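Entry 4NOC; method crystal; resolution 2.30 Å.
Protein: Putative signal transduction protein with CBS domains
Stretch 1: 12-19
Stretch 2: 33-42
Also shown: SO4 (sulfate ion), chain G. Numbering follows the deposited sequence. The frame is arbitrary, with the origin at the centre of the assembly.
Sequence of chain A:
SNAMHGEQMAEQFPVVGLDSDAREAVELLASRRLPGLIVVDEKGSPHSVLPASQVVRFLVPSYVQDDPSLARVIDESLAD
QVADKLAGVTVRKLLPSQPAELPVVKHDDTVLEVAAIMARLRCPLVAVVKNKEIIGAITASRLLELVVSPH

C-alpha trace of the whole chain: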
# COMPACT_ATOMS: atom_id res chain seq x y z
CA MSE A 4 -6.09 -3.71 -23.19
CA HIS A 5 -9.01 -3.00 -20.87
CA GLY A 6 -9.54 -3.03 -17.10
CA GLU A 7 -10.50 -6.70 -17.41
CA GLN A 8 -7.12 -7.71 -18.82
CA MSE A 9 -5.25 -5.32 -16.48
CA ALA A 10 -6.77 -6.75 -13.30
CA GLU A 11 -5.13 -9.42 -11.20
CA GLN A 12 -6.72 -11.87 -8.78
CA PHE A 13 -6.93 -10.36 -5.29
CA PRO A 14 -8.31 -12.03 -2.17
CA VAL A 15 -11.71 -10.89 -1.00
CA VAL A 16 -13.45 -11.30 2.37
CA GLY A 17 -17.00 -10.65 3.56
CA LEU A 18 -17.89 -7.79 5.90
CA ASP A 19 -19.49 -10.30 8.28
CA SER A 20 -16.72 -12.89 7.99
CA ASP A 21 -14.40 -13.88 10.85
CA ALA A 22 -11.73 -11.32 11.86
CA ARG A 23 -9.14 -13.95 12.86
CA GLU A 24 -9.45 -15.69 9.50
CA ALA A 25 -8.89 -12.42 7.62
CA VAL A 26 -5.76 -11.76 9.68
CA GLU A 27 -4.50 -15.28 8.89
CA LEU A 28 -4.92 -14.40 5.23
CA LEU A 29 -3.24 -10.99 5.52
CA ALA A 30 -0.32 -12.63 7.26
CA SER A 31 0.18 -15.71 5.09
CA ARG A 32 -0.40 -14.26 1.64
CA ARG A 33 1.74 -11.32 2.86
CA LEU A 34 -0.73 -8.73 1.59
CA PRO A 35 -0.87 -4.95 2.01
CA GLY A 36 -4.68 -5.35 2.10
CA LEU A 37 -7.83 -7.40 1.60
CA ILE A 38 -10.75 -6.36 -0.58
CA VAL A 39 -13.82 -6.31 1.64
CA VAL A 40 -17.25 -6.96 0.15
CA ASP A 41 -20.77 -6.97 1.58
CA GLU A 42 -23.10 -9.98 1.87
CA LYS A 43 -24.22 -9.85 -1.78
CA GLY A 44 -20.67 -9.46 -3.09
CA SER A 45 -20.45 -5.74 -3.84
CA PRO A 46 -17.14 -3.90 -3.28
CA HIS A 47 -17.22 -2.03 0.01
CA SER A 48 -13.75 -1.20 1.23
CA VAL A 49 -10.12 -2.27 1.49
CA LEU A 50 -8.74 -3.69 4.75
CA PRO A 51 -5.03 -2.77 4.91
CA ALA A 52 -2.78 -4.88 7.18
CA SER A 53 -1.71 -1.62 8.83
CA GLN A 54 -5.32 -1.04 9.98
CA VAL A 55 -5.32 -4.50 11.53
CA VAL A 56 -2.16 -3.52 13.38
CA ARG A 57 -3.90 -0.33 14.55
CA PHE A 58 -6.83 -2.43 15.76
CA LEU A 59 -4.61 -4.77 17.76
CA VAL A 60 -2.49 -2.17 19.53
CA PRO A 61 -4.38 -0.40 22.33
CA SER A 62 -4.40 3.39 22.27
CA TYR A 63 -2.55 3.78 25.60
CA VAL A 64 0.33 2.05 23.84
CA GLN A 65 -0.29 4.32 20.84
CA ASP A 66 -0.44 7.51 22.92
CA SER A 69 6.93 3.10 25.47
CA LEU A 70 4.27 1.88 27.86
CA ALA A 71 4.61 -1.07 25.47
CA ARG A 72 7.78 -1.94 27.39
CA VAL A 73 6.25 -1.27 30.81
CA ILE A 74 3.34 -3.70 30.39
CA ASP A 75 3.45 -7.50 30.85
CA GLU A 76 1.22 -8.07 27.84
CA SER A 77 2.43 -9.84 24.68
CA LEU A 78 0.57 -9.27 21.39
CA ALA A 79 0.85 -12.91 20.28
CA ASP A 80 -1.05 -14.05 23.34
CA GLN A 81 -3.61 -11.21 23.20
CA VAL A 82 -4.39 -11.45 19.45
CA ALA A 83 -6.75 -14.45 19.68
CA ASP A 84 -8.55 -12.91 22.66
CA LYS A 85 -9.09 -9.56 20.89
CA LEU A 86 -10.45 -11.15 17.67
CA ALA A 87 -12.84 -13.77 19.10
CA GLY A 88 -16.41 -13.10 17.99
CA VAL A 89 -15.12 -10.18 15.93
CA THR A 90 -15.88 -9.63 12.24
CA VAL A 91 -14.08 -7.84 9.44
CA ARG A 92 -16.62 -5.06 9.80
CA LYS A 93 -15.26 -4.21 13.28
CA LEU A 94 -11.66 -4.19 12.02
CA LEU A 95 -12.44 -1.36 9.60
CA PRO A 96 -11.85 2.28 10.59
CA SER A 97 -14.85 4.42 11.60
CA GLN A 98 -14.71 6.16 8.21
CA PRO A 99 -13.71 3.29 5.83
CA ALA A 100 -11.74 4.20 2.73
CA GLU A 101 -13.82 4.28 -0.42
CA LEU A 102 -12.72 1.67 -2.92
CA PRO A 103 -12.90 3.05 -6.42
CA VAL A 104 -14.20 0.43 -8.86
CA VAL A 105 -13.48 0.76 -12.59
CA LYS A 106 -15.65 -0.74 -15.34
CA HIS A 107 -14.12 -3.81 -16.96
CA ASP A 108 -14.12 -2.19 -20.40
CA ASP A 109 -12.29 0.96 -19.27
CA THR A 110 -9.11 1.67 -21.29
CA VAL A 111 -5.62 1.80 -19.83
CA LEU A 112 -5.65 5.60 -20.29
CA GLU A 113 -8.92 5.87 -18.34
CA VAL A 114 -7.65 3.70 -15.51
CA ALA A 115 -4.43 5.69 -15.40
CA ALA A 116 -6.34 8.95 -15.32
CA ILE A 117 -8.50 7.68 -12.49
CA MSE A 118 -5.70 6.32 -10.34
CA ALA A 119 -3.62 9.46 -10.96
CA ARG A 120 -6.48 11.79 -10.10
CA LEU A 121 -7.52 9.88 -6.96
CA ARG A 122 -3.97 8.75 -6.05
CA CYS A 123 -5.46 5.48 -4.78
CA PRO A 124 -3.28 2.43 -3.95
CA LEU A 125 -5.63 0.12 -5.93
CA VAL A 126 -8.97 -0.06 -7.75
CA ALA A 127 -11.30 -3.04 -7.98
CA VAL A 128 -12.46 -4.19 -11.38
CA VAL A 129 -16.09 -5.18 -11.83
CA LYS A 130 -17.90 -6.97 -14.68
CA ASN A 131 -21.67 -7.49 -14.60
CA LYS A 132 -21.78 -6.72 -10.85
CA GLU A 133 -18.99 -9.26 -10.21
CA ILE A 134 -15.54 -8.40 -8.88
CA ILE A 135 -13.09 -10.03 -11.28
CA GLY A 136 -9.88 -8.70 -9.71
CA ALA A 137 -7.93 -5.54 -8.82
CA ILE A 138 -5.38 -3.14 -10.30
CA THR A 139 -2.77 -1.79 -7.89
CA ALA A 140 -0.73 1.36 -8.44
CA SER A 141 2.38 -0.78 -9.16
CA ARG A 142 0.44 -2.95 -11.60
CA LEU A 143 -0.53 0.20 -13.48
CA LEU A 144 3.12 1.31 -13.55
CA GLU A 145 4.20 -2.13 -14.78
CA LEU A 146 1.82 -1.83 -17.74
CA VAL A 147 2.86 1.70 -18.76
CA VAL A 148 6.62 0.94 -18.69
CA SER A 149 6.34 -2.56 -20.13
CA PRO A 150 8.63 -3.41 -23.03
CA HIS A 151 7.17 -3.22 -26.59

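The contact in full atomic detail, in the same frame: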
# COMPACT_ATOMS: atom_id res chain seq x y z
N GLN A 12 -5.94 -11.24 -9.83
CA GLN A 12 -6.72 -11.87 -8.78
C GLN A 12 -6.28 -11.30 -7.45
O GLN A 12 -5.08 -11.16 -7.22
CB GLN A 12 -6.49 -13.37 -8.78
CG GLN A 12 -7.12 -14.09 -9.97
CD GLN A 12 -8.52 -14.57 -9.66
OE1 GLN A 12 -9.35 -13.83 -9.14
NE2 GLN A 12 -8.79 -15.84 -9.97
N PHE A 13 -7.23 -10.99 -6.57
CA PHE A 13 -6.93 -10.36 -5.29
C PHE A 13 -7.88 -10.98 -4.26
O PHE A 13 -9.07 -11.09 -4.51
CB PHE A 13 -7.22 -8.86 -5.41
CG PHE A 13 -6.23 -7.97 -4.71
CD1 PHE A 13 -5.09 -7.53 -5.37
CD2 PHE A 13 -6.46 -7.53 -3.41
CE1 PHE A 13 -4.18 -6.69 -4.74
CE2 PHE A 13 -5.56 -6.69 -2.77
CZ PHE A 13 -4.42 -6.27 -3.44
N PRO A 14 -7.36 -11.39 -3.09
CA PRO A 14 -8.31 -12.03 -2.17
C PRO A 14 -9.34 -11.08 -1.56
O PRO A 14 -9.08 -9.89 -1.27
CB PRO A 14 -7.42 -12.65 -1.09
CG PRO A 14 -6.11 -12.00 -1.25
CD PRO A 14 -5.97 -11.50 -2.64
N VAL A 15 -10.53 -11.63 -1.40
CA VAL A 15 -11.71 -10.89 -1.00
C VAL A 15 -12.24 -11.55 0.27
O VAL A 15 -12.14 -12.78 0.42
CB VAL A 15 -12.75 -11.00 -2.15
CG1 VAL A 15 -14.14 -10.72 -1.68
CG2 VAL A 15 -12.36 -10.06 -3.31
N VAL A 16 -12.76 -10.75 1.20
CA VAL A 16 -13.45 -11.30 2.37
C VAL A 16 -14.76 -10.56 2.62
O VAL A 16 -14.89 -9.37 2.28
CB VAL A 16 -12.61 -11.22 3.67
CG1 VAL A 16 -11.39 -12.14 3.60
CG2 VAL A 16 -12.21 -9.77 3.98
N GLY A 17 -15.72 -11.25 3.23
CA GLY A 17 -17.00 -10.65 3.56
C GLY A 17 -16.94 -9.76 4.79
O GLY A 17 -16.20 -10.03 5.74
N LEU A 18 -17.72 -8.69 4.77
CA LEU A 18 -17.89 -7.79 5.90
C LEU A 18 -18.26 -8.53 7.20
O LEU A 18 -17.78 -8.19 8.29
CB LEU A 18 -18.98 -6.79 5.53
CG LEU A 18 -19.05 -5.40 6.15
CD1 LEU A 18 -17.69 -4.80 6.30
CD2 LEU A 18 -19.93 -4.52 5.28
N ASP A 19 -19.10 -9.55 7.09
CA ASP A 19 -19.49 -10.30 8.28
C ASP A 19 -18.64 -11.55 8.54
O ASP A 19 -18.95 -12.33 9.43
CB ASP A 19 -20.98 -10.65 8.22
CG ASP A 19 -21.85 -9.44 7.94
OD1 ASP A 19 -21.54 -8.35 8.48
OD2 ASP A 19 -22.82 -9.57 7.16
N ARG A 33 0.86 -12.48 2.75
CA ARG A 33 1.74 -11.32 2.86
C ARG A 33 1.21 -10.13 2.05
O ARG A 33 1.90 -9.57 1.20
CB ARG A 33 3.17 -11.68 2.45
CG ARG A 33 3.90 -12.56 3.47
CD ARG A 33 4.03 -11.86 4.83
NE ARG A 33 4.70 -10.58 4.70
CZ ARG A 33 6.01 -10.42 4.81
NH1 ARG A 33 6.80 -11.45 5.09
NH2 ARG A 33 6.55 -9.21 4.66
N LEU A 34 -0.03 -9.75 2.35
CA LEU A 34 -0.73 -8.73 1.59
C LEU A 34 -0.81 -7.38 2.29
O LEU A 34 -1.01 -7.30 3.51
CB LEU A 34 -2.15 -9.20 1.31
CG LEU A 34 -2.23 -10.44 0.46
CD1 LEU A 34 -3.55 -11.08 0.75
CD2 LEU A 34 -2.10 -10.05 -1.00
N PRO A 35 -0.68 -6.30 1.49
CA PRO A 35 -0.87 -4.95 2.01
C PRO A 35 -2.32 -4.77 2.46
O PRO A 35 -2.56 -4.03 3.41
CB PRO A 35 -0.59 -4.08 0.78
CG PRO A 35 -0.99 -4.95 -0.38
CD PRO A 35 -0.57 -6.33 0.02
N GLY A 36 -3.26 -5.46 1.79
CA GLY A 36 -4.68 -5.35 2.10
C GLY A 36 -5.59 -6.42 1.53
O GLY A 36 -5.24 -7.14 0.60
N LEU A 37 -6.79 -6.52 2.11
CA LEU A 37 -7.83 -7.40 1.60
C LEU A 37 -8.92 -6.55 0.99
O LEU A 37 -9.21 -5.46 1.50
CB LEU A 37 -8.41 -8.24 2.74
CG LEU A 37 -7.48 -9.24 3.43
CD1 LEU A 37 -8.16 -9.93 4.59
CD2 LEU A 37 -6.92 -10.26 2.44
N ILE A 38 -9.54 -7.01 -0.10
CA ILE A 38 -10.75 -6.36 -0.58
C ILE A 38 -11.96 -6.86 0.21
O ILE A 38 -12.21 -8.06 0.29
CB ILE A 38 -10.97 -6.55 -2.09
CG1 ILE A 38 -9.94 -5.72 -2.87
CG2 ILE A 38 -12.39 -6.15 -2.48
CD1 ILE A 38 -10.10 -5.82 -4.36
N VAL A 39 -12.68 -5.94 0.82
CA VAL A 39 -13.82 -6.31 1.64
C VAL A 39 -15.09 -6.12 0.82
O VAL A 39 -15.27 -5.07 0.21
CB VAL A 39 -13.91 -5.41 2.87
CG1 VAL A 39 -15.11 -5.82 3.73
CG2 VAL A 39 -12.61 -5.46 3.66
N VAL A 40 -15.96 -7.13 0.80
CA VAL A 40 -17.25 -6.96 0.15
C VAL A 40 -18.40 -7.13 1.14
O VAL A 40 -18.21 -7.63 2.26
CB VAL A 40 -17.41 -7.94 -1.00
CG1 VAL A 40 -16.22 -7.83 -1.94
CG2 VAL A 40 -17.54 -9.37 -0.45
N ASP A 41 -19.61 -6.73 0.74
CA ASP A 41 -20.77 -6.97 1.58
C ASP A 41 -21.38 -8.33 1.28
O ASP A 41 -20.88 -9.06 0.42
CB ASP A 41 -21.78 -5.82 1.51
CG ASP A 41 -22.49 -5.73 0.15
OD1 ASP A 41 -22.45 -6.68 -0.66
OD2 ASP A 41 -23.13 -4.68 -0.08
N GLU A 42 -22.47 -8.67 1.97
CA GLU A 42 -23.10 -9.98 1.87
C GLU A 42 -23.44 -10.43 0.44
O GLU A 42 -23.36 -11.62 0.12
CB GLU A 42 -24.36 -10.04 2.74
S SO4 G . -10.91 -11.46 -7.35
O1 SO4 G . -9.52 -11.27 -7.75
O2 SO4 G . -11.72 -11.79 -8.52
O3 SO4 G . -10.99 -12.56 -6.39
O4 SO4 G . -11.36 -10.22 -6.74
O HOH W 1 -23.80 -7.33 4.74

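The contact is a short parallel pairing of two beta strands, held by a ladder of four backbone hydrogen bonds and lined on both faces by apolar side chains.

Strand 15-17 runs beside strand 36-40, and their N-to-C directions differ by 40°. The register is Val-15 with Ile-38, Val-16 with Val-39 and Gly-17 with Val-40. The ladder begins just before the first strand, where Ile-38 N donates to Pro-14 O at 3.1 Å. Val-16 N then donates to Ile-38 O at 2.9 Å. Val-40 N returns a bond to Val-16 O, also at 2.9 Å. Leu-18 N closes the series with a bond to Val-40 O at 2.8 Å. Thus Ile-38 and Val-40 each use both N and O toward the first stretch. This alternation is typical of parallel strands, in which one residue bonds to two residues flanking its partner.

Three of the four acceptor carbonyls also receive CA-H...O contacts. Val-15 CA lies 3.2 Å from Ile-38 O, and Val-39 CA lies 3.3 Å from Val-16 O. Gly-17 CA is 3.5 Å from Val-40 O.

Val-15, Ile-38 and Val-40 share one face of the sheet. Val-15 CG1 meets Val-40 CG1 at 3.6 Å, while Val-15 CG2 is 4.0 Å from Ile-38 CB. The side chain of Val-15 therefore spans its bridge partner and the residue two further on. Gly-17 has no side chain on this face, although there is room for a CB.

Val-16 and Val-39 lie on the other face. Val-16 CG2 is 4.3 Å from Val-39 CG2, and Val-16 CG1 is 4.0 Å from Leu-37 CD1. Beyond the strand, Leu-18 CD1 packs 3.8 Å from Val-39 CG1, extending the apolar contact.

At the start of the contact, Phe-13 points toward the second stretch. Its ring meets Ile-38 obliquely, with Phe-13 CD2 4.0 Å from Ile-38 CG1. Phe-13 CE2 also comes within 3.4 Å of Gly-36 O. Pro-14 CG sits 3.4 Å from Leu-34 CD1 and 4.2 Å from Leu-37 CD2, so the apolar packing begins before the paired strands.

A sulfate, probably from the crystallisation liquor, accepts a hydrogen bond from Phe-13 N to SO4 O1 at 2.6 Å. At the far end, one water weakly links the stretches. It donates to Asp-19 OD2 and accepts from Glu-42 N, with its O 3.4 Å from each atom.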